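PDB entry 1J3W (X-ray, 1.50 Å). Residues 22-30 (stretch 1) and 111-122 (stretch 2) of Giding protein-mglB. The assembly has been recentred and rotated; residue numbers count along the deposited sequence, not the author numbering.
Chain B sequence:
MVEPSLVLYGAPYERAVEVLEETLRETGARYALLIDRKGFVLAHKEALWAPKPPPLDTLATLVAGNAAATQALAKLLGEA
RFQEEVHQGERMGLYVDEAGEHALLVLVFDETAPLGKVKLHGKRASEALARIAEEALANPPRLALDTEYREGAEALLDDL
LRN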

# COMPACT_ATOMS: atom_id res chain seq x y z
N GLU B 22 18.57 -16.13 -19.75
CA GLU B 22 18.03 -17.45 -20.03
C GLU B 22 16.52 -17.47 -19.78
O GLU B 22 15.76 -18.07 -20.53
CB GLU B 22 18.71 -18.49 -19.14
CG GLU B 22 20.20 -18.65 -19.43
CD GLU B 22 20.90 -19.52 -18.40
OE1 GLU B 22 22.12 -19.75 -18.55
OE2 GLU B 22 20.24 -19.96 -17.44
N THR B 23 16.09 -16.79 -18.71
CA THR B 23 14.68 -16.76 -18.37
C THR B 23 13.86 -16.06 -19.46
O THR B 23 12.75 -16.48 -19.78
CB THR B 23 14.47 -16.08 -17.01
OG1 THR B 23 15.22 -16.81 -16.02
CG2 THR B 23 13.00 -16.10 -16.60
N LEU B 24 14.41 -15.00 -20.05
CA LEU B 24 13.70 -14.31 -21.13
C LEU B 24 13.52 -15.27 -22.30
O LEU B 24 12.44 -15.34 -22.89
CB LEU B 24 14.48 -13.07 -21.58
CG LEU B 24 14.49 -11.90 -20.59
CD1 LEU B 24 15.48 -10.86 -21.07
CD2 LEU B 24 13.09 -11.30 -20.49
N ARG B 25 14.58 -16.00 -22.65
CA ARG B 25 14.50 -16.94 -23.76
C ARG B 25 13.51 -18.08 -23.52
O ARG B 25 12.75 -18.46 -24.42
CB ARG B 25 15.89 -17.53 -24.05
CG ARG B 25 16.85 -16.54 -24.69
CD ARG B 25 18.11 -17.24 -25.20
NE ARG B 25 19.04 -17.60 -24.13
CZ ARG B 25 19.80 -16.72 -23.48
NH1 ARG B 25 19.74 -15.43 -23.78
NH2 ARG B 25 20.62 -17.14 -22.53
N GLU B 26 13.50 -18.61 -22.30
CA GLU B 26 12.61 -19.72 -21.96
C GLU B 26 11.14 -19.34 -21.81
O GLU B 26 10.25 -20.15 -22.07
CB GLU B 26 13.06 -20.38 -20.65
CG GLU B 26 14.43 -21.03 -20.71
CD GLU B 26 14.40 -22.43 -21.28
OE1 GLU B 26 13.35 -22.84 -21.82
OE2 GLU B 26 15.44 -23.12 -21.19
N THR B 27 10.88 -18.10 -21.39
CA THR B 27 9.52 -17.65 -21.14
C THR B 27 8.85 -16.85 -22.25
O THR B 27 7.63 -16.88 -22.38
CB THR B 27 9.44 -16.76 -19.88
OG1 THR B 27 10.23 -15.57 -20.09
CG2 THR B 27 9.94 -17.51 -18.66
N GLY B 28 9.65 -16.14 -23.02
CA GLY B 28 9.09 -15.29 -24.06
C GLY B 28 8.74 -13.93 -23.47
O GLY B 28 8.11 -13.11 -24.14
N ALA B 29 9.14 -13.68 -22.22
CA ALA B 29 8.87 -12.40 -21.58
C ALA B 29 9.66 -11.26 -22.21
O ALA B 29 10.67 -11.48 -22.89
CB ALA B 29 9.19 -12.48 -20.08
N ARG B 30 9.20 -10.03 -21.97
CA ARG B 30 9.85 -8.85 -22.51
C ARG B 30 11.02 -8.37 -21.67
O ARG B 30 12.11 -8.11 -22.19
CB ARG B 30 8.87 -7.68 -22.61
CG ARG B 30 7.76 -7.81 -23.64
CD ARG B 30 7.05 -6.47 -23.77
NE ARG B 30 6.01 -6.50 -24.80
CZ ARG B 30 5.39 -5.41 -25.25
NH1 ARG B 30 5.71 -4.22 -24.77
NH2 ARG B 30 4.43 -5.53 -26.16
N GLU B 111 1.21 -11.12 -24.53
CA GLU B 111 0.55 -12.34 -24.98
C GLU B 111 1.46 -13.39 -25.61
O GLU B 111 1.07 -14.55 -25.73
CB GLU B 111 -0.58 -12.01 -25.96
CG GLU B 111 -0.15 -11.14 -27.12
CD GLU B 111 -0.50 -9.68 -26.91
OE1 GLU B 111 -1.68 -9.33 -27.12
OE2 GLU B 111 0.40 -8.90 -26.53
N THR B 112 2.66 -12.99 -26.01
CA THR B 112 3.56 -13.95 -26.63
C THR B 112 4.35 -14.80 -25.64
O THR B 112 5.14 -15.65 -26.03
CB THR B 112 4.53 -13.28 -27.63
OG1 THR B 112 5.41 -12.37 -26.96
CG2 THR B 112 3.74 -12.53 -28.70
N ALA B 113 4.12 -14.57 -24.35
CA ALA B 113 4.78 -15.34 -23.30
C ALA B 113 3.74 -16.25 -22.66
O ALA B 113 2.85 -15.78 -21.94
CB ALA B 113 5.38 -14.42 -22.25
N PRO B 114 3.81 -17.56 -22.93
CA PRO B 114 2.83 -18.48 -22.34
C PRO B 114 2.93 -18.39 -20.82
O PRO B 114 4.01 -18.51 -20.26
CB PRO B 114 3.27 -19.85 -22.86
CG PRO B 114 3.98 -19.52 -24.15
CD PRO B 114 4.77 -18.29 -23.78
N LEU B 115 1.80 -18.17 -20.15
CA LEU B 115 1.81 -18.03 -18.70
C LEU B 115 2.44 -19.22 -17.99
O LEU B 115 3.15 -19.05 -17.00
CB LEU B 115 0.39 -17.80 -18.17
CG LEU B 115 0.30 -17.53 -16.67
CD1 LEU B 115 1.11 -16.30 -16.30
CD2 LEU B 115 -1.16 -17.33 -16.29
N GLY B 116 2.17 -20.43 -18.49
CA GLY B 116 2.73 -21.61 -17.87
C GLY B 116 4.25 -21.59 -17.91
O GLY B 116 4.91 -22.04 -16.97
N LYS B 117 4.80 -21.07 -18.99
CA LYS B 117 6.25 -20.99 -19.14
C LYS B 117 6.79 -19.91 -18.20
O LYS B 117 7.84 -20.08 -17.57
CB LYS B 117 6.62 -20.64 -20.59
CG LYS B 117 6.25 -21.68 -21.63
CD LYS B 117 7.22 -22.85 -21.62
CE LYS B 117 6.97 -23.75 -22.83
NZ LYS B 117 8.05 -24.77 -22.98
N VAL B 118 6.08 -18.79 -18.12
CA VAL B 118 6.49 -17.70 -17.25
C VAL B 118 6.62 -18.18 -15.80
O VAL B 118 7.62 -17.91 -15.14
CB VAL B 118 5.47 -16.54 -17.31
CG1 VAL B 118 5.77 -15.51 -16.23
CG2 VAL B 118 5.52 -15.87 -18.68
N LYS B 119 5.62 -18.90 -15.32
CA LYS B 119 5.64 -19.38 -13.94
C LYS B 119 6.65 -20.49 -13.70
O LYS B 119 7.31 -20.52 -12.66
CB LYS B 119 4.24 -19.83 -13.54
CG LYS B 119 3.21 -18.71 -13.69
CD LYS B 119 1.91 -19.03 -12.97
CE LYS B 119 2.09 -18.97 -11.47
NZ LYS B 119 0.82 -19.27 -10.77
N LEU B 120 6.77 -21.40 -14.66
CA LEU B 120 7.71 -22.51 -14.54
C LEU B 120 9.15 -22.00 -14.48
O LEU B 120 9.87 -22.23 -13.51
CB LEU B 120 7.56 -23.45 -15.74
CG LEU B 120 8.57 -24.60 -15.84
CD1 LEU B 120 8.41 -25.51 -14.65
CD2 LEU B 120 8.35 -25.38 -17.14
N HIS B 121 9.56 -21.28 -15.52
CA HIS B 121 10.92 -20.77 -15.57
C HIS B 121 11.14 -19.59 -14.64
O HIS B 121 12.27 -19.33 -14.21
CB HIS B 121 11.27 -20.45 -17.02
CG HIS B 121 11.22 -21.65 -17.91
ND1 HIS B 121 12.20 -22.62 -17.91
CD2 HIS B 121 10.27 -22.09 -18.77
CE1 HIS B 121 11.86 -23.60 -18.73
NE2 HIS B 121 10.69 -23.30 -19.26
N GLY B 122 10.06 -18.87 -14.33
CA GLY B 122 10.17 -17.76 -13.40
C GLY B 122 10.51 -18.30 -12.02
O GLY B 122 11.34 -17.73 -11.32
O HOH W 1 14.57 -19.55 -15.84
O HOH W 2 10.78 -22.66 -22.88

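The last turns of helix 22-27 pack against helix 115-122 and the loop that leads into it, burying 413 Å² in total. The helices run in nearly opposite directions, at 151°, with their axes 9.1 Å apart at closest approach. No direct hydrogen bond links the two stretches, so the contact rests on van der Waals packing, one CH-pi interaction, a CA-H...O contact and two bridging waters.

The aliphatic packing centres on T27, which has the largest covered area of any residue here. The T27 CG2 methyl lies 3.5 Å from K117 O, 3.7 Å from V118 CA and 3.6 Å from H121 CB, and so rests on the backbone of the second helix as well as on side-chain carbon. The approach is close: the CA atoms of T27 and V118 are 4.9 Å apart. The hydroxyl of T27, meanwhile, is engaged within its own stretch. With chi1 in the p well, T27 OG1 donates to T23 O at 2.7 Å and accepts from A29 N at 3.0 Å, tying the end of the helix to the segment that follows. One turn earlier, T23 makes a looser contact, its CG2 being 4.1 Å from H121 O.

The aromatic contact involves E26 and H121, whose CA-to-CB bonds both point toward the opposing stretch. E26 CB sits 3.6 Å from the centroid of the H121 ring and 14° off the ring normal, placing the aliphatic base of the glutamate squarely over the ring face. With chi1 and chi2 both in the m well, the E26 side chain folds so that OE1 of E26 also lies over that face, 3.5 Å from H121 CE1. The OE1 approach is a packing contact rather than a hydrogen bond.

Where the first helix ends, backbone groups meet the loop before the second. T27 O lies 3.3 Å from A113 CB and 3.5 Å from P114 CD, and A113 CA approaches the same T27 O at 3.4 Å in a CA-H...O contact with an angle of 124° at the hydrogen. A113 CB also packs 3.6 Å from G28 O and 3.8 Å from A29 N. G28 leaves the helix with positive phi (86°), and its CA comes within 4.4 Å of A113 CA. An ideal CB on G28 would be only 3.0 Å from T112 O and 3.4 Å from A113 CA, and would also be jammed against the preceding carbonyl oxygen. The absence of a side chain thus suits both the local backbone and the close packing.

Two waters supply polar links between the stretches. Water 1 donates to T23 OG1 and H121 O, each at 2.8 Å, joining the threonine hydroxyl to a carbonyl of the second helix. Water 2 donates to E26 O at 2.7 Å and E26 OE1 at 2.8 Å, and accepts a weak hydrogen bond from K117 NZ at 3.5 Å.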